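Local coordinates for protein ectoine hydroxylase (Sphingopyxis alaskensis, PDB 4MHR) that catalyses the iron(II)- and 2-oxoglutarate-dependent hydroxylation of L-ectoine to 5-hydroxyectoine, a compatible solute that protects cells against osmotic stress, at residues A[14-19]-A[154-159]; A[101-104]-A[109-112]; A[122-125]-A[130-133]; A[89-92]-A[97-100]. One frame throughout, in Å; residues are numbered along the deposited sequence.

How the contacts relate
Contacts 2, 3 and 4 are all nested along the chain inside the loop that contact 1 closes. Contact 4 is a hairpin whose second strand runs straight into contact 2; Phe101 CE2 meets Val89 CG2 at 3.6 Å. Contacts 2 and 3 also touch, His104 CE1 lying 3.5 Å from Ile133 CG2. Contact 1 stands apart, its centre 24 to 28 Å from the others, and holds the iron ligand Asp154 together with Trp158, important for ectoine stabilization. Between side chains, Arg98 of contact 4 is about 6 Å from Lys141, which binds 2-oxoglutarate, and His104 of contact 2 about 7 Å from Gln135, which binds ectoine.

Contact 1: residues A[14-19]-A[154-159]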
# COMPACT_ATOMS: atom_id res chain seq x y z
N PRO A 14 14.36 -8.14 13.37
CA PRO A 14 13.71 -8.23 14.72
C PRO A 14 13.12 -6.95 15.19
O PRO A 14 13.74 -5.91 15.03
CB PRO A 14 14.86 -8.63 15.65
CG PRO A 14 16.09 -8.20 14.95
CD PRO A 14 15.82 -8.25 13.46
N SER A 15 11.90 -6.96 15.70
CA SER A 15 11.31 -5.75 16.20
C SER A 15 10.40 -6.13 17.36
O SER A 15 10.02 -7.31 17.50
CB SER A 15 10.48 -5.04 15.10
OG SER A 15 9.90 -3.82 15.56
N ARG A 16 10.01 -5.12 18.14
CA ARG A 16 9.16 -5.31 19.33
C ARG A 16 9.72 -6.29 20.37
O ARG A 16 8.97 -6.91 21.09
CB ARG A 16 7.73 -5.72 18.95
CG ARG A 16 7.20 -4.91 17.79
CD ARG A 16 5.75 -5.09 17.62
NE ARG A 16 5.30 -4.63 16.31
CZ ARG A 16 4.09 -4.89 15.83
NH1 ARG A 16 3.20 -5.55 16.55
NH2 ARG A 16 3.75 -4.45 14.63
N GLN A 17 11.04 -6.41 20.45
CA GLN A 17 11.70 -7.33 21.37
C GLN A 17 12.31 -6.51 22.51
O GLN A 17 12.02 -6.76 23.66
CB GLN A 17 12.73 -8.23 20.65
CG GLN A 17 12.08 -9.32 19.78
CD GLN A 17 13.08 -10.01 18.86
OE1 GLN A 17 14.29 -9.93 19.07
NE2 GLN A 17 12.57 -10.69 17.82
N ARG A 18 13.10 -5.49 22.18
CA ARG A 18 13.66 -4.59 23.19
C ARG A 18 12.70 -3.48 23.63
O ARG A 18 11.62 -3.24 23.04
CB ARG A 18 14.95 -3.94 22.69
CG ARG A 18 16.02 -4.88 22.18
CD ARG A 18 16.33 -6.02 23.15
NE ARG A 18 17.66 -6.60 22.93
CZ ARG A 18 18.10 -7.75 23.43
NH1 ARG A 18 17.33 -8.52 24.19
NH2 ARG A 18 19.34 -8.15 23.15
N ALA A 19 13.14 -2.80 24.69
CA ALA A 19 12.45 -1.62 25.19
C ALA A 19 13.07 -0.39 24.54
O ALA A 19 12.46 0.66 24.60
CB ALA A 19 12.52 -1.53 26.72
N ASP A 154 4.49 -0.38 6.80
CA ASP A 154 3.71 -1.60 6.65
C ASP A 154 4.54 -2.85 6.89
O ASP A 154 4.05 -3.81 7.48
CB ASP A 154 3.14 -1.69 5.23
CG ASP A 154 2.09 -0.61 4.94
OD1 ASP A 154 1.38 -0.19 5.87
OD2 ASP A 154 1.97 -0.22 3.77
N PHE A 155 5.81 -2.82 6.46
CA PHE A 155 6.59 -4.04 6.52
C PHE A 155 6.80 -4.47 7.96
O PHE A 155 6.86 -5.66 8.26
CB PHE A 155 7.89 -3.91 5.76
CG PHE A 155 8.81 -5.10 5.98
CD1 PHE A 155 8.55 -6.30 5.32
CD2 PHE A 155 9.88 -5.01 6.90
CE1 PHE A 155 9.35 -7.40 5.53
CE2 PHE A 155 10.69 -6.12 7.12
CZ PHE A 155 10.40 -7.33 6.44
N GLU A 156 6.96 -3.51 8.88
CA GLU A 156 7.25 -3.88 10.27
C GLU A 156 6.08 -4.70 10.84
O GLU A 156 6.32 -5.70 11.53
CB GLU A 156 7.57 -2.67 11.15
CG GLU A 156 8.18 -2.98 12.52
CD GLU A 156 7.14 -3.22 13.64
OE1 GLU A 156 5.96 -3.07 13.37
OE2 GLU A 156 7.54 -3.63 14.78
N THR A 157 4.85 -4.31 10.49
CA THR A 157 3.68 -5.12 10.82
C THR A 157 3.59 -6.43 10.06
O THR A 157 3.32 -7.49 10.67
CB THR A 157 2.41 -4.33 10.64
OG1 THR A 157 2.44 -3.28 11.59
CG2 THR A 157 1.11 -5.20 10.81
N TRP A 158 3.76 -6.38 8.75
CA TRP A 158 3.69 -7.60 7.95
C TRP A 158 4.70 -8.65 8.43
O TRP A 158 4.41 -9.83 8.47
CB TRP A 158 3.80 -7.30 6.45
CG TRP A 158 2.68 -6.46 5.94
CD1 TRP A 158 1.43 -6.28 6.55
CD2 TRP A 158 2.66 -5.63 4.77
NE1 TRP A 158 0.67 -5.43 5.82
CE2 TRP A 158 1.38 -5.01 4.71
CE3 TRP A 158 3.62 -5.32 3.78
CZ2 TRP A 158 1.01 -4.12 3.69
CZ3 TRP A 158 3.29 -4.41 2.77
CH2 TRP A 158 1.98 -3.80 2.73
N HIS A 159 5.86 -8.22 8.81
CA HIS A 159 6.89 -9.11 9.26
C HIS A 159 6.54 -9.65 10.68
O HIS A 159 6.40 -10.86 10.87
CB HIS A 159 8.18 -8.34 9.30
CG HIS A 159 9.34 -9.14 9.79
ND1 HIS A 159 9.93 -10.15 9.03
CD2 HIS A 159 10.01 -9.12 10.96
CE1 HIS A 159 10.92 -10.67 9.73
NE2 HIS A 159 11.00 -10.05 10.89
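Arg16 meets Glu156 side-on, the guanidinium offering its NE and NH2 to the two carboxylate oxygens in a bidentate salt bridge. The two flat groups are nearly coplanar, 25° apart. NE of Arg16 reaches OE2 of Glu156 at 2.9 Å on the syn lone pair of that oxygen. NH2 of Arg16 binds OE1 of Glu156, also at 2.9 Å and nearly straight; OE1 lies in the guanidinium plane, while NH2 comes to its syn side 20° out of the carboxylate plane. The arginine chain is extended from CG to NE, which carries the guanidinium across from the loop to the helix. Glu156 answers with a chain bent at chi2 (-88°), turning its carboxylate to the incoming edge. A third donor comes from Ser15, whose OG lies only 2.5 Å from Glu156 OE2, a very short hydrogen bond; OE2 is thus gripped by both a hydroxyl and a guanidinium N-H. The paired positive charge and the hydroxyl would be expected to keep this buried glutamate ionised. Thr157 OG1 lies beside the same guanidinium edge, 3.5 Å from Arg16 NH2. The bridge ties the N-terminal loop to the helix that opens with the iron ligand Asp154 and carries Trp158. Arg16 NH1 has its own partner in Glu161, further along that helix. Around the contact, Tyr196 of strand 195-197 packs on Ser15, Glu156 and His159, while strands 169-175 and 264-273 of the large sheet border Asp154 and Trp158.

Contact 2: residues A[101-104]-A[109-112]; sequences FEIH and VMAR
Ile103 meets Met110 through a chi1 of 51°, which sets CG1 between its backbone N and carbonyl carbon and sends CD1 over to the methionine. Met110 holds CG anti to its own carbonyl carbon (chi1 -56°) and bends again at chi2. Its CB and CG therefore do the touching, while the sulfur and CE lie beyond the contact. Ile103 CD1 lies 3.9 Å from Met110 CG, and the isoleucine CB is 4.1 Å from the same atom; the two chains pass at a slant. Backbone packs closely here too: Ile103 O is 3.4 Å from Met110 CB, and His104 O is 3.2 Å from Ala111 CB. The CA atoms of His104 and Ala111 approach to 4.2 Å across the break between the short helix 103-106 and helix 108-115. The imidazole of His104 takes little part, since it turns to strand 131-141, where ND1 is hydrogen-bonded to Ser136. Val109 and Met110 also pack on helix 63-78. No hydrogen bond links the two segments. Their cohesion is van der Waals contact between aliphatic carbons and between carbonyl oxygens and alkyl groups, consistent with a junction held here by close packing.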
# COMPACT_ATOMS: atom_id res chain seq x y z
N PHE A 101 -11.80 -4.66 3.32
CA PHE A 101 -10.63 -5.54 3.03
C PHE A 101 -11.03 -6.62 2.04
O PHE A 101 -12.22 -6.87 1.86
CB PHE A 101 -10.11 -6.18 4.31
CG PHE A 101 -9.30 -5.24 5.17
CD1 PHE A 101 -7.93 -5.12 4.98
CD2 PHE A 101 -9.90 -4.47 6.16
CE1 PHE A 101 -7.18 -4.28 5.77
CE2 PHE A 101 -9.15 -3.59 6.94
CZ PHE A 101 -7.78 -3.50 6.75
N GLU A 102 -10.06 -7.20 1.36
CA GLU A 102 -10.30 -8.29 0.41
C GLU A 102 -11.13 -7.87 -0.77
O GLU A 102 -11.87 -8.69 -1.39
CB GLU A 102 -10.93 -9.50 1.13
CG GLU A 102 -9.99 -10.21 2.08
CD GLU A 102 -8.96 -10.99 1.25
OE1 GLU A 102 -9.38 -11.93 0.54
OE2 GLU A 102 -7.75 -10.63 1.24
N ILE A 103 -11.03 -6.62 -1.16
CA ILE A 103 -11.79 -6.21 -2.33
C ILE A 103 -11.44 -6.92 -3.61
O ILE A 103 -12.26 -7.03 -4.53
CB ILE A 103 -11.74 -4.72 -2.66
CG1 ILE A 103 -10.30 -4.20 -2.72
CG2 ILE A 103 -12.57 -3.93 -1.70
CD1 ILE A 103 -10.25 -2.77 -3.26
N HIS A 104 -10.20 -7.36 -3.71
CA HIS A 104 -9.77 -8.05 -4.89
C HIS A 104 -10.46 -9.43 -4.96
O HIS A 104 -10.55 -9.98 -6.03
CB HIS A 104 -8.24 -8.21 -4.89
CG HIS A 104 -7.75 -9.20 -3.89
ND1 HIS A 104 -7.79 -9.00 -2.54
CD2 HIS A 104 -7.25 -10.45 -4.06
CE1 HIS A 104 -7.30 -10.05 -1.91
NE2 HIS A 104 -6.95 -10.94 -2.81
N VAL A 109 -14.69 -6.19 -10.48
CA VAL A 109 -13.98 -5.01 -10.99
C VAL A 109 -12.60 -4.83 -10.31
O VAL A 109 -11.60 -4.60 -11.00
CB VAL A 109 -14.83 -3.76 -10.74
CG1 VAL A 109 -14.08 -2.49 -11.11
CG2 VAL A 109 -16.16 -3.82 -11.51
N MET A 110 -12.57 -4.91 -8.97
CA MET A 110 -11.32 -4.77 -8.20
C MET A 110 -10.38 -5.93 -8.39
O MET A 110 -9.16 -5.72 -8.43
CB MET A 110 -11.56 -4.50 -6.73
CG MET A 110 -12.42 -3.28 -6.49
SD MET A 110 -11.81 -1.74 -7.25
CE MET A 110 -13.16 -0.61 -6.98
N ALA A 111 -10.91 -7.14 -8.62
CA ALA A 111 -10.05 -8.27 -9.05
C ALA A 111 -9.39 -7.97 -10.39
O ALA A 111 -8.18 -8.21 -10.59
CB ALA A 111 -10.83 -9.60 -9.16
N ARG A 112 -10.18 -7.44 -11.32
CA ARG A 112 -9.70 -7.12 -12.63
C ARG A 112 -8.70 -5.94 -12.60
O ARG A 112 -7.74 -5.94 -13.35
CB ARG A 112 -10.88 -6.78 -13.55
CG ARG A 112 -10.55 -6.49 -15.00
CD ARG A 112 -9.64 -7.53 -15.70
NE ARG A 112 -9.32 -7.02 -17.04
CZ ARG A 112 -8.39 -6.11 -17.32
NH1 ARG A 112 -7.62 -5.58 -16.34
NH2 ARG A 112 -8.21 -5.72 -18.57

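Contact 3: residues A[122-125]-A[130-133]; sequences VARF and EVYI
A helix-to-strand connection of the cupin fold closes here, where the end of helix 117-127 turns back into strand 131-141 of the large antiparallel sheet, and Arg124 on the helix meets Glu130 just before the strand. The side chains lie alongside each other and point the same way. Arg124 presents its NE and NH2 edge, one nitrogen to each carboxylate oxygen, and the bonds are almost straight: NE to Glu130 OE1 at 3.1 Å with an angle of 172°, NH2 to Glu130 OE2 at the same length. The planes are twisted 34° apart, so the fit is uneven. NH2 uses the syn lone pair of OE2, whereas NE meets OE1 from 31° out of the carboxylate plane. Arg124 NH1 pairs with Asp121, one turn back on the helix, giving the guanidinium a carboxylate on two edges and probably fixing its rotation. Beneath the ion pair the contact becomes apolar. Val131 points at the helix and, like Ala123, packs on Tyr271 of the neighbouring strand 264-273. The CG1 methyl of Val131 lies 4.2 Å from Ala123 CB, while its CG2 touches the aliphatic part of the arginine, 3.8 Å from Arg124 CG.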
# COMPACT_ATOMS: atom_id res chain seq x y z
N VAL A 122 4.19 -4.01 -13.50
CA VAL A 122 5.11 -3.10 -12.76
C VAL A 122 5.50 -3.75 -11.46
O VAL A 122 6.70 -3.78 -11.08
CB VAL A 122 4.47 -1.71 -12.57
CG1 VAL A 122 5.29 -0.83 -11.71
CG2 VAL A 122 4.26 -0.95 -13.90
N ALA A 123 4.52 -4.38 -10.80
CA ALA A 123 4.85 -5.16 -9.62
C ALA A 123 5.84 -6.30 -9.90
O ALA A 123 6.76 -6.56 -9.08
CB ALA A 123 3.62 -5.77 -8.96
N ARG A 124 5.55 -7.07 -10.93
CA ARG A 124 6.39 -8.22 -11.25
C ARG A 124 7.82 -7.73 -11.57
O ARG A 124 8.76 -8.37 -11.25
CB ARG A 124 5.82 -9.00 -12.46
CG ARG A 124 4.53 -9.72 -12.08
CD ARG A 124 3.69 -10.10 -13.31
NE ARG A 124 4.42 -11.14 -13.99
CZ ARG A 124 5.12 -10.98 -15.10
NH1 ARG A 124 5.13 -9.84 -15.77
NH2 ARG A 124 5.82 -12.01 -15.53
N PHE A 125 7.95 -6.61 -12.27
CA PHE A 125 9.31 -6.03 -12.51
C PHE A 125 10.00 -5.62 -11.17
O PHE A 125 11.14 -6.03 -10.84
CB PHE A 125 9.20 -4.79 -13.42
CG PHE A 125 10.51 -4.10 -13.55
CD1 PHE A 125 11.51 -4.68 -14.27
CD2 PHE A 125 10.77 -2.91 -12.87
CE1 PHE A 125 12.79 -4.08 -14.30
CE2 PHE A 125 11.99 -2.29 -12.95
CZ PHE A 125 13.00 -2.91 -13.64
N GLU A 130 7.01 -13.51 -10.11
CA GLU A 130 5.54 -13.56 -10.07
C GLU A 130 5.00 -13.04 -8.72
O GLU A 130 5.67 -13.15 -7.65
CB GLU A 130 5.09 -15.04 -10.31
CG GLU A 130 5.52 -15.60 -11.70
CD GLU A 130 5.16 -14.70 -12.85
OE1 GLU A 130 4.06 -14.04 -12.84
OE2 GLU A 130 6.02 -14.55 -13.74
N VAL A 131 3.79 -12.54 -8.72
CA VAL A 131 3.24 -11.86 -7.52
C VAL A 131 1.84 -12.33 -7.18
O VAL A 131 1.15 -12.91 -8.01
CB VAL A 131 3.15 -10.33 -7.76
CG1 VAL A 131 4.51 -9.74 -7.90
CG2 VAL A 131 2.36 -10.03 -9.01
N TYR A 132 1.41 -12.07 -5.96
CA TYR A 132 0.04 -12.33 -5.58
C TYR A 132 -0.38 -11.20 -4.65
O TYR A 132 0.46 -10.35 -4.23
CB TYR A 132 -0.06 -13.73 -4.92
CG TYR A 132 0.53 -13.75 -3.53
CD1 TYR A 132 1.90 -13.85 -3.33
CD2 TYR A 132 -0.26 -13.62 -2.44
CE1 TYR A 132 2.42 -13.84 -2.08
CE2 TYR A 132 0.28 -13.60 -1.14
CZ TYR A 132 1.61 -13.72 -0.99
OH TYR A 132 2.21 -13.68 0.24
N ILE A 133 -1.68 -11.12 -4.40
CA ILE A 133 -2.28 -10.08 -3.55
C ILE A 133 -2.18 -10.47 -2.11
O ILE A 133 -2.82 -11.39 -1.70
CB ILE A 133 -3.74 -9.75 -3.93
CG1 ILE A 133 -3.81 -9.32 -5.40
CG2 ILE A 133 -4.28 -8.63 -3.02
CD1 ILE A 133 -2.94 -8.12 -5.74

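Contact 4: residues A[89-92]-A[97-100]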
# COMPACT_ATOMS: atom_id res chain seq x y z
N VAL A 89 -14.58 -2.38 7.98
CA VAL A 89 -14.16 -1.57 9.10
C VAL A 89 -14.97 -0.28 9.08
O VAL A 89 -15.06 0.45 8.04
CB VAL A 89 -12.65 -1.25 9.07
CG1 VAL A 89 -12.23 -0.34 10.25
CG2 VAL A 89 -11.86 -2.56 9.08
N THR A 90 -15.58 0.00 10.22
CA THR A 90 -16.46 1.13 10.36
C THR A 90 -15.80 2.17 11.24
O THR A 90 -14.82 1.86 11.96
CB THR A 90 -17.82 0.70 10.95
OG1 THR A 90 -17.62 0.29 12.27
CG2 THR A 90 -18.42 -0.45 10.19
N GLU A 91 -16.31 3.40 11.20
CA GLU A 91 -15.94 4.41 12.22
C GLU A 91 -16.18 3.79 13.62
O GLU A 91 -17.06 2.96 13.76
CB GLU A 91 -16.76 5.71 12.05
CG GLU A 91 -16.29 6.89 12.90
CD GLU A 91 -14.90 7.41 12.51
OE1 GLU A 91 -14.46 7.24 11.34
OE2 GLU A 91 -14.22 8.02 13.37
N PRO A 92 -15.36 4.13 14.64
CA PRO A 92 -15.44 3.40 15.93
C PRO A 92 -16.81 3.24 16.64
O PRO A 92 -17.10 2.13 17.12
CB PRO A 92 -14.46 4.19 16.80
CG PRO A 92 -13.37 4.50 15.80
CD PRO A 92 -14.13 4.96 14.60
N ILE A 97 -19.04 3.08 6.97
CA ILE A 97 -17.90 2.30 6.44
C ILE A 97 -16.67 3.22 6.25
O ILE A 97 -16.79 4.37 5.84
CB ILE A 97 -18.27 1.53 5.17
CG1 ILE A 97 -19.28 0.44 5.51
CG2 ILE A 97 -17.09 0.79 4.55
CD1 ILE A 97 -19.86 -0.27 4.32
N ARG A 98 -15.52 2.75 6.71
CA ARG A 98 -14.24 3.41 6.44
C ARG A 98 -13.32 2.59 5.50
O ARG A 98 -12.72 3.18 4.59
CB ARG A 98 -13.53 3.78 7.70
CG ARG A 98 -14.24 4.89 8.51
CD ARG A 98 -14.17 6.31 7.89
NE ARG A 98 -15.16 7.22 8.51
CZ ARG A 98 -16.39 7.43 8.03
NH1 ARG A 98 -16.78 6.79 6.95
NH2 ARG A 98 -17.23 8.24 8.64
N SER A 99 -13.22 1.28 5.73
CA SER A 99 -12.51 0.31 4.84
C SER A 99 -13.25 -1.03 4.62
O SER A 99 -13.87 -1.58 5.54
CB SER A 99 -11.15 -0.08 5.40
OG SER A 99 -10.38 1.03 5.74
N ILE A 100 -13.12 -1.52 3.40
CA ILE A 100 -13.47 -2.88 3.00
C ILE A 100 -12.19 -3.66 2.54
O ILE A 100 -11.54 -3.27 1.55
CB ILE A 100 -14.46 -2.87 1.86
CG1 ILE A 100 -15.72 -2.02 2.16
CG2 ILE A 100 -14.92 -4.29 1.50
CD1 ILE A 100 -16.57 -1.74 0.92
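Val89 and Ser99 pair across an antiparallel beta hairpin, strands 88-90 and 97-101, at the edge of the large cupin sheet, and the pairing is broken by a classic beta bulge: Arg98 and Ser99 both face Val89. Backbone hydrogen bonds define it. Val89 N gives a nearly straight bond of 2.7 Å to Ser99 O. In return Val89 O takes two donors, Arg98 N at 2.7 Å and Ser99 N at 3.1 Å, and this sharing of one carbonyl oxygen by two successive N-H groups is what makes the bulge. Beyond it the register has slipped by one, so that Thr90 stands against Ile97 as a non-hydrogen-bonded pair whose side chains diverge. Apolar contact is modest: Val89 CB and Ser99 CB lie 4.1 Å apart on one face of the sheet. Ser99 OG is hydrogen-bonded to Arg137 of strand 131-141. Ile97, turned away from strand 88-90, packs on Leu77 of helix 63-78. The charged pair lies toward the hairpin turn. Arg98 points toward segment 89-92 and bends at chi2, which turns its chain across that of Glu91, itself bent at chi2. Only NE of Arg98 bonds across to Glu91, through OE1. The carboxylate and guanidinium planes are 47° apart, and NE approaches from the anti side of the oxygen. The bond is bent to 137°, and on the arginine side the acceptor sits 27° out of the guanidinium plane, with Arg98 NE 2.9 Å from Glu91 OE1.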